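Local coordinates for enoyl-CoA hydratase/isomerase family protein (Pseudomonas syringae pv. tomato, PDB 3OT6) that probably acts on acyl-CoA thioesters as a member of the enoyl-CoA hydratase/isomerase (crotonase) family, its exact reaction and substrate not being established, at residues M4-V8 and D32-F37; P94-I98 and L197-M202; H104-A110 and F126-E132; M139-G143 and A223-D227; R150-A155 and A173-L177. All coordinates share one frame. Numbering follows the deposited sequence.

Contact 1 (M4-V8 and D32-F37); sequences MSDLV and DVIIAF
M4-L7 form one short helical turn at the N-terminus. V8 leaves it in an extended conformation (phi/psi -124/101) and opens strand 8-13. D32-F37 are regular helix, near the start of helix 31-46. The register pairs M4 with A36 (CA-CA 5.4 Å) and L7 with V33 (6.2 Å). M4, a selenomethionine with chi1 and chi2 both m, brings its SE to 3.7 Å from D32 O and 4.2 Å from A36 CB. L7 takes chi1 -87° and chi2 -161°, which sends its CD1 to 3.5 Å from D32 CB and 3.9 Å from V33 CG2. A36 has a small side chain, so the turn can come close: A36 CB is 3.8 Å from M4 O and 4.1 Å from L7 CB. V8 (chi1 t) sets its CG2 3.7 Å from A36 CB and over the F37 ring, 3.9 Å from the centroid and 15° off the normal, a CH-pi contact. No hydrogen bond crosses; V8 N bonds back to M4 O (3.2 Å). V8 and V33 also touch L21 of strand 16-21. The N-terminal turn and the start of edge strand 8-13 pack on helix 31-46 beside the six-stranded sheet of a crotonase-like fold.

Contact 2 (P94-I98 and L197-M202); sequences PFPII and LKKINM
This is an apolar contact at the rim of the fold. P94-P96 lead into I97-I98, the start of strand 97-100 of the six-stranded sheet, and L197-M202 form the connection between helix 186-197 and helix 202-230. L197-I200 make a type I beta turn, with I200 N bonded to L197 O (3.1 Å). N201 is the N-cap of the next helix, its OD1 accepting from A204 N. F95, P96 and I98 are extended. The nearest CA pairs are F95-M202 (6.5 Å) and P96-L197 (7.3 Å). P96 (C-gamma exo) points at the turn: its CB is 3.7 Å from L197 CD1, and its CD is 3.7 Å from SE of M202, a selenomethionine. L197 (chi1 m, chi2 156°) also brings CD1 to 3.9 Å from I98 CD1. With chi1 and chi2 both m, M202 brings CG to 3.9 Å from F95 CD1, and its SE lies at the edge of the F95 ring, 5.4 Å from the centroid, a Met-aromatic contact. Water 1 donates to P94 O (2.9 Å) and, weakly, to M202 O (2.8 Å). No direct hydrogen bond crosses, so side-chain packing holds the two segments together and the water links the facing carbonyls.

Contact 3 (H104-A110 and F126-E132); sequences HAVAKGA and FSIGLNE
Three backbone hydrogen bonds join the segments: A105 N to S127 O (2.9 Å), G129 N to A105 O (2.9 Å) and A107 N to G129 O (2.8 Å). They pair strands 103-106 and 128-129 in parallel, A105 beside I128 (CA-CA 4.6 Å) and V106 beside G129 (5.0 Å). A107 then turns with positive phi (60/-131) and is the N-cap of helix 108-113. As in crotonase relatives, this strand-turn-helix unit probably supplies an oxyanion-hole amide. G129 is nearly flat (169/-172), where a CB would jam against the preceding carbonyl. Water 2 bonds to S127 OG (2.8 Å) and, weakly, to H104 NE2 (3.4 Å). H104 (chi1 m) receives the edge of F126 (chi1 m) on its ring face, a T-shaped pair with centroids 5.2 Å apart and planes at 82°. A105 CB meets I128 CG1 (4.2 Å), and A110 CB approaches L130 CD2 (3.8 Å). The direct hydrogen bonds are all backbone, so the main chain sets the register of these two inner strands of the four-stranded sheet.

Contact 4 (M139-G143 and A223-D227); sequences MHHAG and AIEQD
D227 lies on helix 202-230 and bonds through both carboxylate oxygens to the start of helix 141-150. H141 N donates to D227 OD1 (2.8 Å, angle 141°) and A142 N donates to D227 OD2 (2.9 Å, angle 177°). These are first-turn amides, which have no carbonyl of their own helix to bond to. The carboxylate therefore accepts both amides from another helix. H141 N is also 3.2 Å from D227 OD2, but the angle there is too poor for a bond. D227 reaches across with chi1 -78° and chi2 -22°. Its own N is satisfied within helix 202-230 by A223 O (2.8 Å).

H140 holds the N-cap position in an extended conformation (-77/156), and H141-G143 are helical. The nearest CA pairs are A142-A223 (5.2 Å) and H140-D227 (6.1 Å). H140 has chi1 p, and its CB is 3.3 Å from D227 OD2. H141 has chi1 m; its CB is 3.7 Å from A223 CB, and its CD2 is 4.1 Å from Q226 CB. A223 CB also lies 3.6 Å from A142 N, and the small alanines let the helices come close.

H140 and A142 also touch V80 and S84 of helix 73-91, and I224 touches S84 and T85. The N-terminus of helix 141-150 thus packs against both helix 202-230 and helix 73-91.

Contact 5 (R150-A155 and A173-L177); sequences RLRKSA and AAGFL
G175 ends helix 168-174 with positive phi (113/1) in a Schellman motif, and F176-L177 lead on toward strand 179-181. Opposite, L151-R152 are extended and link helix 141-150 to helix 153-160. The nearest CA pairs are L151-G175 (4.6 Å) and A155-A174 (5.2 Å). One hydrogen bond crosses: R152 N donates to A174 O (2.8 Å, angle 161°). L151 CA lies 3.3 Å from the same A174 O as a CA-H...O contact. A side chain on G175 would clash with R150 O, so the close approach depends on glycine. R150 (chi1 t) passes its CG at 3.5 Å from G175 O, while its NH2 bonds to A116 O. A155 CB packs on A174 CB at 3.3 Å. R152 CD is 3.5 Å from A173 O. F176 (chi1 m) also touches I128 and A110. Its ring carries L151 (chi1 m, chi2 t) on one face: L151 CD2 stands 3.7 Å from the ring centroid, 7° off the normal, as a CH-pi contact.

Overall arrangement
Contact 1 closes first along the chain. Contacts 3 and 5 are both nested in the loop that contact 2 closes, and contact 4 crosses contact 2. Contact 5 is also nested in the loop closed by contact 4. Contacts 1 and 2 both involve the six-stranded sheet, through strands 8-13 and 97-100, with centres 23 Å apart. Contact 3 lies in the four-stranded sheet. It touches contact 5 (centres 13 Å apart), where I128 and A110 pack on F176, and contact 4 (18 Å), where L130 and E132 pack on M139. Helix 202-230 starts at contact 2 and runs on to contact 4; their centres are 28 Å apart. Contacts 3, 4 and 5 join the four-stranded sheet to helices 141-150, 153-160 and 168-174.

Contact 1 (M4-V8 and D32-F37)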
# COMPACT_ATOMS: atom_id res chain seq x y z
N MSE A 4 -15.32 9.37 -8.46
CA MSE A 4 -14.08 9.19 -7.79
C MSE A 4 -14.35 8.88 -6.34
O MSE A 4 -13.61 8.07 -5.75
CB MSE A 4 -13.22 10.44 -7.90
CG MSE A 4 -12.69 10.67 -9.33
SE MSE A 4 -11.51 9.22 -10.01
CE MSE A 4 -12.84 8.10 -10.84
N SER A 5 -15.39 9.50 -5.77
CA SER A 5 -15.70 9.26 -4.36
C SER A 5 -16.28 7.87 -4.12
O SER A 5 -16.31 7.45 -3.00
CB SER A 5 -16.57 10.34 -3.73
OG SER A 5 -17.78 10.45 -4.42
N ASP A 6 -16.68 7.13 -5.14
CA ASP A 6 -16.99 5.73 -4.87
C ASP A 6 -15.76 4.84 -4.98
O ASP A 6 -15.63 3.93 -4.17
CB ASP A 6 -18.16 5.19 -5.74
CG ASP A 6 -19.42 6.12 -5.70
OD1 ASP A 6 -19.84 6.52 -4.58
OD2 ASP A 6 -19.95 6.46 -6.80
N LEU A 7 -14.87 5.11 -5.95
CA LEU A 7 -13.56 4.44 -6.10
C LEU A 7 -12.68 4.37 -4.81
O LEU A 7 -12.28 3.27 -4.36
CB LEU A 7 -12.72 5.10 -7.21
CG LEU A 7 -12.91 4.64 -8.66
CD1 LEU A 7 -11.70 5.05 -9.49
CD2 LEU A 7 -13.18 3.13 -8.80
N VAL A 8 -12.36 5.55 -4.26
CA VAL A 8 -11.80 5.60 -2.96
C VAL A 8 -12.74 6.52 -2.16
O VAL A 8 -12.69 7.75 -2.35
CB VAL A 8 -10.30 6.15 -3.01
CG1 VAL A 8 -9.77 6.39 -1.65
CG2 VAL A 8 -9.35 5.21 -3.86
N ASP A 32 -7.43 5.94 -12.57
CA ASP A 32 -8.48 6.63 -11.81
C ASP A 32 -8.34 6.35 -10.32
O ASP A 32 -8.45 7.27 -9.52
CB ASP A 32 -9.85 6.12 -12.26
CG ASP A 32 -10.27 6.62 -13.66
OD1 ASP A 32 -9.57 7.46 -14.29
OD2 ASP A 32 -11.33 6.13 -14.14
N VAL A 33 -8.06 5.10 -9.95
CA VAL A 33 -7.83 4.76 -8.55
C VAL A 33 -6.75 5.62 -7.94
O VAL A 33 -6.94 6.12 -6.85
CB VAL A 33 -7.60 3.28 -8.32
CG1 VAL A 33 -7.09 3.02 -6.94
CG2 VAL A 33 -8.92 2.51 -8.53
N ILE A 34 -5.67 5.87 -8.66
CA ILE A 34 -4.57 6.63 -8.09
C ILE A 34 -4.92 8.11 -7.91
O ILE A 34 -4.54 8.74 -6.93
CB ILE A 34 -3.29 6.44 -8.93
CG1 ILE A 34 -2.87 4.96 -8.87
CG2 ILE A 34 -2.17 7.37 -8.46
CD1 ILE A 34 -1.86 4.59 -9.88
N ILE A 35 -5.64 8.65 -8.90
CA ILE A 35 -6.16 9.99 -8.84
C ILE A 35 -7.13 10.11 -7.64
O ILE A 35 -7.04 11.05 -6.83
CB ILE A 35 -6.86 10.34 -10.13
CG1 ILE A 35 -5.82 10.50 -11.26
CG2 ILE A 35 -7.56 11.68 -9.92
CD1 ILE A 35 -6.42 10.65 -12.62
N ALA A 36 -8.02 9.15 -7.50
CA ALA A 36 -8.92 9.15 -6.36
C ALA A 36 -8.10 9.18 -5.11
O ALA A 36 -8.40 9.98 -4.24
CB ALA A 36 -9.86 7.93 -6.37
N PHE A 37 -7.06 8.32 -5.01
CA PHE A 37 -6.21 8.20 -3.79
C PHE A 37 -5.51 9.50 -3.48
O PHE A 37 -5.50 9.93 -2.35
CB PHE A 37 -5.13 7.08 -3.94
CG PHE A 37 -5.45 5.84 -3.21
CD1 PHE A 37 -5.64 4.65 -3.91
CD2 PHE A 37 -5.57 5.85 -1.82
CE1 PHE A 37 -5.98 3.48 -3.24
CE2 PHE A 37 -5.91 4.72 -1.13
CZ PHE A 37 -6.14 3.50 -1.84

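Contact 2 (P94-I98 and L197-M202)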
# COMPACT_ATOMS: atom_id res chain seq x y z
N PRO A 94 2.32 13.29 6.05
CA PRO A 94 2.60 13.98 7.33
C PRO A 94 1.92 13.42 8.58
O PRO A 94 2.33 13.75 9.70
CB PRO A 94 2.24 15.44 7.04
CG PRO A 94 1.32 15.43 5.87
CD PRO A 94 1.64 14.15 5.07
N PHE A 95 0.95 12.52 8.41
CA PHE A 95 0.27 11.86 9.53
C PHE A 95 0.35 10.33 9.30
O PHE A 95 0.61 9.88 8.17
CB PHE A 95 -1.20 12.35 9.67
CG PHE A 95 -1.31 13.81 9.74
CD1 PHE A 95 -1.26 14.45 10.97
CD2 PHE A 95 -1.36 14.58 8.58
CE1 PHE A 95 -1.28 15.83 11.05
CE2 PHE A 95 -1.37 15.96 8.64
CZ PHE A 95 -1.31 16.58 9.88
N PRO A 96 0.12 9.54 10.37
CA PRO A 96 0.28 8.12 10.29
C PRO A 96 -0.69 7.49 9.28
O PRO A 96 -1.86 7.88 9.23
CB PRO A 96 -0.03 7.66 11.73
CG PRO A 96 0.43 8.87 12.60
CD PRO A 96 -0.15 9.98 11.76
N ILE A 97 -0.21 6.56 8.46
CA ILE A 97 -1.07 5.75 7.61
C ILE A 97 -1.14 4.28 8.09
O ILE A 97 -0.10 3.58 8.24
CB ILE A 97 -0.67 5.84 6.15
CG1 ILE A 97 -0.70 7.30 5.70
CG2 ILE A 97 -1.68 5.04 5.27
CD1 ILE A 97 -0.30 7.50 4.24
N ILE A 98 -2.37 3.85 8.39
CA ILE A 98 -2.69 2.47 8.74
C ILE A 98 -3.27 1.83 7.50
O ILE A 98 -4.10 2.42 6.78
CB ILE A 98 -3.72 2.40 9.88
CG1 ILE A 98 -3.22 3.18 11.09
CG2 ILE A 98 -3.97 0.97 10.32
CD1 ILE A 98 -4.31 3.31 12.28
N LEU A 197 -2.00 6.01 18.15
CA LEU A 197 -1.23 6.97 17.35
C LEU A 197 -1.65 8.39 17.68
O LEU A 197 -0.80 9.31 17.64
CB LEU A 197 -1.29 6.71 15.82
CG LEU A 197 -0.64 5.41 15.33
CD1 LEU A 197 -1.27 4.98 14.00
CD2 LEU A 197 0.86 5.53 15.21
N LYS A 198 -2.92 8.59 18.02
CA LYS A 198 -3.38 9.94 18.43
C LYS A 198 -2.50 10.52 19.56
O LYS A 198 -2.38 11.72 19.68
CB LYS A 198 -4.84 9.90 18.87
CG LYS A 198 -5.82 9.99 17.75
CD LYS A 198 -7.17 9.70 18.29
CE LYS A 198 -8.20 10.27 17.36
NZ LYS A 198 -9.53 9.64 17.66
N LYS A 199 -1.86 9.65 20.35
CA LYS A 199 -1.07 10.07 21.51
C LYS A 199 0.31 10.61 21.25
O LYS A 199 0.94 11.12 22.18
CB LYS A 199 -0.94 8.93 22.47
CG LYS A 199 -2.24 8.61 23.09
CD LYS A 199 -2.02 7.57 24.11
CE LYS A 199 -3.37 7.18 24.68
NZ LYS A 199 -3.07 6.11 25.68
N ILE A 200 0.78 10.54 19.99
CA ILE A 200 2.11 11.04 19.63
C ILE A 200 2.07 12.44 19.05
O ILE A 200 1.04 12.93 18.58
CB ILE A 200 2.90 10.06 18.67
CG1 ILE A 200 2.33 10.11 17.24
CG2 ILE A 200 2.90 8.65 19.25
CD1 ILE A 200 2.96 9.19 16.25
N ASN A 201 3.22 13.07 19.03
CA ASN A 201 3.29 14.40 18.55
C ASN A 201 3.46 14.40 17.02
O ASN A 201 4.42 13.86 16.47
CB ASN A 201 4.43 15.12 19.31
CG ASN A 201 4.63 16.52 18.81
OD1 ASN A 201 5.29 16.74 17.79
ND2 ASN A 201 3.99 17.45 19.45
N MSE A 202 2.49 15.00 16.33
CA MSE A 202 2.33 14.86 14.90
C MSE A 202 3.50 15.53 14.21
O MSE A 202 4.00 15.06 13.16
CB MSE A 202 1.00 15.50 14.46
CG MSE A 202 -0.24 14.60 14.77
SE MSE A 202 0.06 12.66 14.33
CE MSE A 202 -0.94 11.80 15.76
O HOH W 1 2.29 16.14 11.29

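Contact 3 (H104-A110 and F126-E132)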
# COMPACT_ATOMS: atom_id res chain seq x y z
N HIS A 104 -7.10 -10.62 0.79
CA HIS A 104 -5.96 -10.77 -0.15
C HIS A 104 -5.27 -9.44 -0.38
O HIS A 104 -5.93 -8.38 -0.45
CB HIS A 104 -6.49 -11.25 -1.52
CG HIS A 104 -7.10 -12.61 -1.50
ND1 HIS A 104 -8.43 -12.83 -1.76
CD2 HIS A 104 -6.56 -13.83 -1.24
CE1 HIS A 104 -8.69 -14.12 -1.65
NE2 HIS A 104 -7.57 -14.75 -1.33
N ALA A 105 -3.97 -9.48 -0.61
CA ALA A 105 -3.24 -8.30 -1.08
C ALA A 105 -2.08 -8.77 -1.97
O ALA A 105 -1.14 -9.43 -1.51
CB ALA A 105 -2.73 -7.48 0.13
N VAL A 106 -2.16 -8.52 -3.28
CA VAL A 106 -1.26 -9.18 -4.23
C VAL A 106 -0.65 -8.10 -5.08
O VAL A 106 -1.35 -7.15 -5.47
CB VAL A 106 -2.02 -10.17 -5.12
CG1 VAL A 106 -1.11 -10.81 -6.21
CG2 VAL A 106 -2.70 -11.28 -4.29
N ALA A 107 0.65 -8.23 -5.35
CA ALA A 107 1.40 -7.36 -6.30
C ALA A 107 1.26 -5.92 -5.76
O ALA A 107 1.48 -5.75 -4.55
CB ALA A 107 0.90 -7.54 -7.75
N LYS A 108 0.89 -4.91 -6.58
CA LYS A 108 0.74 -3.53 -6.09
C LYS A 108 -0.16 -3.51 -4.85
O LYS A 108 0.09 -2.74 -3.92
CB LYS A 108 0.22 -2.55 -7.18
CG LYS A 108 0.20 -1.05 -6.76
CD LYS A 108 1.64 -0.45 -6.65
CE LYS A 108 1.75 0.96 -5.94
NZ LYS A 108 3.29 1.21 -5.69
N GLY A 109 -1.17 -4.35 -4.79
CA GLY A 109 -1.96 -4.37 -3.56
C GLY A 109 -1.07 -4.70 -2.34
O GLY A 109 -1.27 -4.18 -1.24
N ALA A 110 -0.10 -5.59 -2.50
CA ALA A 110 0.77 -5.84 -1.37
C ALA A 110 1.81 -4.69 -1.20
O ALA A 110 2.31 -4.48 -0.08
CB ALA A 110 1.45 -7.23 -1.44
N PHE A 126 -6.48 -16.28 2.83
CA PHE A 126 -6.11 -15.14 1.97
C PHE A 126 -4.70 -15.27 1.50
O PHE A 126 -3.93 -15.98 2.13
CB PHE A 126 -6.37 -13.86 2.69
CG PHE A 126 -7.80 -13.70 3.13
CD1 PHE A 126 -8.82 -13.52 2.19
CD2 PHE A 126 -8.13 -13.73 4.48
CE1 PHE A 126 -10.13 -13.36 2.57
CE2 PHE A 126 -9.46 -13.56 4.90
CZ PHE A 126 -10.47 -13.36 3.94
N SER A 127 -4.38 -14.67 0.37
CA SER A 127 -2.99 -14.64 -0.07
C SER A 127 -2.48 -13.21 0.00
O SER A 127 -3.14 -12.27 -0.51
CB SER A 127 -2.87 -15.09 -1.53
OG SER A 127 -3.38 -16.40 -1.59
N ILE A 128 -1.28 -13.06 0.55
CA ILE A 128 -0.63 -11.78 0.48
C ILE A 128 0.75 -11.99 -0.11
O ILE A 128 1.53 -12.84 0.40
CB ILE A 128 -0.50 -11.19 1.86
CG1 ILE A 128 -1.87 -10.86 2.45
CG2 ILE A 128 0.46 -10.02 1.81
CD1 ILE A 128 -1.82 -10.63 3.89
N GLY A 129 1.08 -11.27 -1.18
CA GLY A 129 2.40 -11.43 -1.72
C GLY A 129 2.56 -10.76 -3.05
O GLY A 129 1.65 -10.11 -3.49
N LEU A 130 3.70 -11.01 -3.68
CA LEU A 130 4.13 -10.34 -4.85
C LEU A 130 4.26 -11.39 -5.96
O LEU A 130 5.26 -12.13 -6.04
CB LEU A 130 5.50 -9.67 -4.58
CG LEU A 130 5.48 -8.61 -3.48
CD1 LEU A 130 6.90 -8.04 -3.26
CD2 LEU A 130 4.45 -7.48 -3.78
N ASN A 131 3.25 -11.47 -6.83
CA ASN A 131 3.24 -12.62 -7.70
C ASN A 131 3.82 -12.31 -9.05
O ASN A 131 3.73 -13.12 -9.96
CB ASN A 131 1.84 -13.22 -7.81
CG ASN A 131 0.87 -12.30 -8.50
OD1 ASN A 131 1.10 -11.10 -8.65
ND2 ASN A 131 -0.21 -12.85 -8.92
N GLU A 132 4.45 -11.15 -9.18
CA GLU A 132 4.77 -10.70 -10.51
C GLU A 132 5.70 -11.65 -11.26
O GLU A 132 5.58 -11.80 -12.49
CB GLU A 132 5.15 -9.18 -10.64
CG GLU A 132 5.58 -8.36 -9.47
CD GLU A 132 4.49 -8.00 -8.43
OE1 GLU A 132 4.06 -6.84 -8.35
OE2 GLU A 132 4.10 -8.87 -7.63
O HOH W 2 -5.86 -17.61 -0.93

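Contact 4 (M139-G143 and A223-D227)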
# COMPACT_ATOMS: atom_id res chain seq x y z
N MSE A 139 10.39 -7.61 -11.83
CA MSE A 139 10.04 -6.61 -10.85
C MSE A 139 10.78 -5.30 -11.19
O MSE A 139 11.97 -5.31 -11.59
CB MSE A 139 10.36 -7.09 -9.44
CG MSE A 139 9.85 -6.14 -8.27
SE MSE A 139 7.96 -6.35 -8.20
CE MSE A 139 7.88 -8.03 -7.15
N HIS A 140 10.03 -4.19 -11.04
CA HIS A 140 10.56 -2.86 -11.20
C HIS A 140 11.39 -2.43 -9.99
O HIS A 140 11.21 -2.94 -8.88
CB HIS A 140 9.42 -1.87 -11.50
CG HIS A 140 8.32 -1.84 -10.47
ND1 HIS A 140 7.76 -2.98 -9.91
CD2 HIS A 140 7.63 -0.80 -9.94
CE1 HIS A 140 6.78 -2.64 -9.09
NE2 HIS A 140 6.69 -1.32 -9.08
N HIS A 141 12.31 -1.49 -10.19
CA HIS A 141 13.10 -0.97 -9.09
C HIS A 141 12.27 -0.48 -7.90
O HIS A 141 12.54 -0.85 -6.76
CB HIS A 141 14.08 0.08 -9.57
CG HIS A 141 15.24 -0.48 -10.32
ND1 HIS A 141 16.20 -1.28 -9.73
CD2 HIS A 141 15.59 -0.37 -11.63
CE1 HIS A 141 17.11 -1.61 -10.64
NE2 HIS A 141 16.76 -1.07 -11.79
N ALA A 142 11.24 0.32 -8.13
CA ALA A 142 10.42 0.81 -7.05
C ALA A 142 9.92 -0.32 -6.15
O ALA A 142 10.01 -0.23 -4.92
CB ALA A 142 9.26 1.64 -7.59
N GLY A 143 9.40 -1.41 -6.74
CA GLY A 143 8.83 -2.48 -5.96
C GLY A 143 9.94 -3.21 -5.22
O GLY A 143 9.80 -3.61 -4.03
N ALA A 223 14.43 5.41 -8.61
CA ALA A 223 13.79 4.20 -9.12
C ALA A 223 12.66 4.53 -10.05
O ALA A 223 12.52 3.92 -11.10
CB ALA A 223 13.25 3.34 -7.96
N ILE A 224 11.81 5.49 -9.66
CA ILE A 224 10.62 5.84 -10.46
C ILE A 224 11.11 6.23 -11.87
O ILE A 224 10.53 5.82 -12.87
CB ILE A 224 9.75 6.93 -9.78
CG1 ILE A 224 8.96 6.35 -8.61
CG2 ILE A 224 8.86 7.70 -10.78
CD1 ILE A 224 8.31 7.48 -7.71
N GLU A 225 12.23 6.96 -11.92
CA GLU A 225 12.82 7.43 -13.17
C GLU A 225 13.49 6.32 -13.96
O GLU A 225 13.24 6.20 -15.13
CB GLU A 225 13.80 8.58 -12.93
CG GLU A 225 13.42 9.77 -13.82
CD GLU A 225 11.99 10.31 -13.50
OE1 GLU A 225 11.06 10.18 -14.37
OE2 GLU A 225 11.80 10.83 -12.35
N GLN A 226 14.31 5.51 -13.31
CA GLN A 226 14.83 4.31 -13.91
C GLN A 226 13.76 3.37 -14.47
O GLN A 226 14.00 2.74 -15.46
CB GLN A 226 15.71 3.56 -12.91
CG GLN A 226 17.13 4.00 -12.98
CD GLN A 226 17.79 3.58 -14.34
OE1 GLN A 226 17.97 2.36 -14.66
NE2 GLN A 226 18.14 4.60 -15.15
N ASP A 227 12.61 3.28 -13.82
CA ASP A 227 11.57 2.36 -14.20
C ASP A 227 10.86 2.88 -15.44
O ASP A 227 10.51 2.10 -16.32
CB ASP A 227 10.57 2.12 -13.06
CG ASP A 227 11.09 1.15 -11.97
OD1 ASP A 227 12.01 0.36 -12.27
OD2 ASP A 227 10.58 1.17 -10.83

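Contact 5 (R150-A155 and A173-L177)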
# COMPACT_ATOMS: atom_id res chain seq x y z
N ARG A 150 11.18 -3.04 3.84
CA ARG A 150 10.24 -3.48 4.89
C ARG A 150 10.26 -4.99 5.23
O ARG A 150 9.87 -5.39 6.34
CB ARG A 150 8.76 -3.10 4.53
CG ARG A 150 7.77 -3.23 5.77
CD ARG A 150 8.03 -2.13 6.88
NE ARG A 150 7.78 -0.85 6.26
CZ ARG A 150 6.67 -0.12 6.40
NH1 ARG A 150 5.70 -0.46 7.23
NH2 ARG A 150 6.56 0.99 5.70
N LEU A 151 10.59 -5.82 4.25
CA LEU A 151 10.44 -7.25 4.42
C LEU A 151 11.62 -7.85 5.18
O LEU A 151 12.76 -7.35 5.06
CB LEU A 151 10.29 -7.94 3.07
CG LEU A 151 8.98 -7.57 2.36
CD1 LEU A 151 8.88 -8.41 1.12
CD2 LEU A 151 7.65 -7.66 3.23
N ARG A 152 11.35 -8.86 6.01
CA ARG A 152 12.41 -9.55 6.69
C ARG A 152 13.41 -10.12 5.63
O ARG A 152 13.02 -10.68 4.60
CB ARG A 152 11.76 -10.59 7.57
CG ARG A 152 12.51 -11.87 7.86
CD ARG A 152 11.73 -12.68 8.88
NE ARG A 152 12.19 -14.06 9.13
CZ ARG A 152 13.36 -14.46 9.69
NH1 ARG A 152 14.34 -13.61 10.07
NH2 ARG A 152 13.56 -15.77 9.84
N LYS A 153 14.70 -9.93 5.86
CA LYS A 153 15.73 -10.26 4.85
C LYS A 153 15.56 -11.64 4.14
O LYS A 153 15.83 -11.76 2.92
CB LYS A 153 17.13 -10.15 5.43
CG LYS A 153 17.54 -8.73 5.71
CD LYS A 153 18.80 -8.67 6.52
CE LYS A 153 19.19 -7.26 6.83
NZ LYS A 153 20.19 -6.80 5.80
N SER A 154 15.13 -12.65 4.89
CA SER A 154 15.10 -13.97 4.30
C SER A 154 13.74 -14.24 3.70
O SER A 154 13.59 -15.17 2.94
CB SER A 154 15.52 -15.05 5.31
OG SER A 154 14.53 -15.18 6.32
N ALA A 155 12.73 -13.43 4.05
CA ALA A 155 11.43 -13.46 3.37
C ALA A 155 11.53 -12.64 2.09
O ALA A 155 10.81 -12.92 1.14
CB ALA A 155 10.32 -12.92 4.26
N ALA A 173 4.93 -12.64 9.74
CA ALA A 173 6.32 -13.03 9.84
C ALA A 173 7.16 -12.39 8.70
O ALA A 173 8.33 -11.98 8.93
CB ALA A 173 6.44 -14.57 9.86
N ALA A 174 6.64 -12.29 7.47
CA ALA A 174 7.55 -11.75 6.41
C ALA A 174 7.69 -10.20 6.41
O ALA A 174 8.64 -9.66 5.83
CB ALA A 174 7.19 -12.25 4.98
N GLY A 175 6.74 -9.49 7.02
CA GLY A 175 6.82 -8.04 7.10
C GLY A 175 5.77 -7.26 6.33
O GLY A 175 5.79 -6.02 6.33
N PHE A 176 4.85 -7.98 5.66
CA PHE A 176 3.70 -7.33 5.02
C PHE A 176 2.74 -6.77 6.06
O PHE A 176 2.07 -5.74 5.78
CB PHE A 176 2.97 -8.27 4.08
CG PHE A 176 3.77 -8.62 2.86
CD1 PHE A 176 3.79 -7.75 1.76
CD2 PHE A 176 4.48 -9.83 2.79
CE1 PHE A 176 4.59 -8.05 0.63
CE2 PHE A 176 5.26 -10.14 1.65
CZ PHE A 176 5.31 -9.25 0.58
N LEU A 177 2.67 -7.40 7.25
CA LEU A 177 1.65 -7.09 8.26
C LEU A 177 2.33 -6.91 9.59
O LEU A 177 3.33 -7.54 9.83
CB LEU A 177 0.62 -8.24 8.36
CG LEU A 177 -0.33 -8.52 7.17
CD1 LEU A 177 -1.33 -9.62 7.50
CD2 LEU A 177 -1.06 -7.22 6.60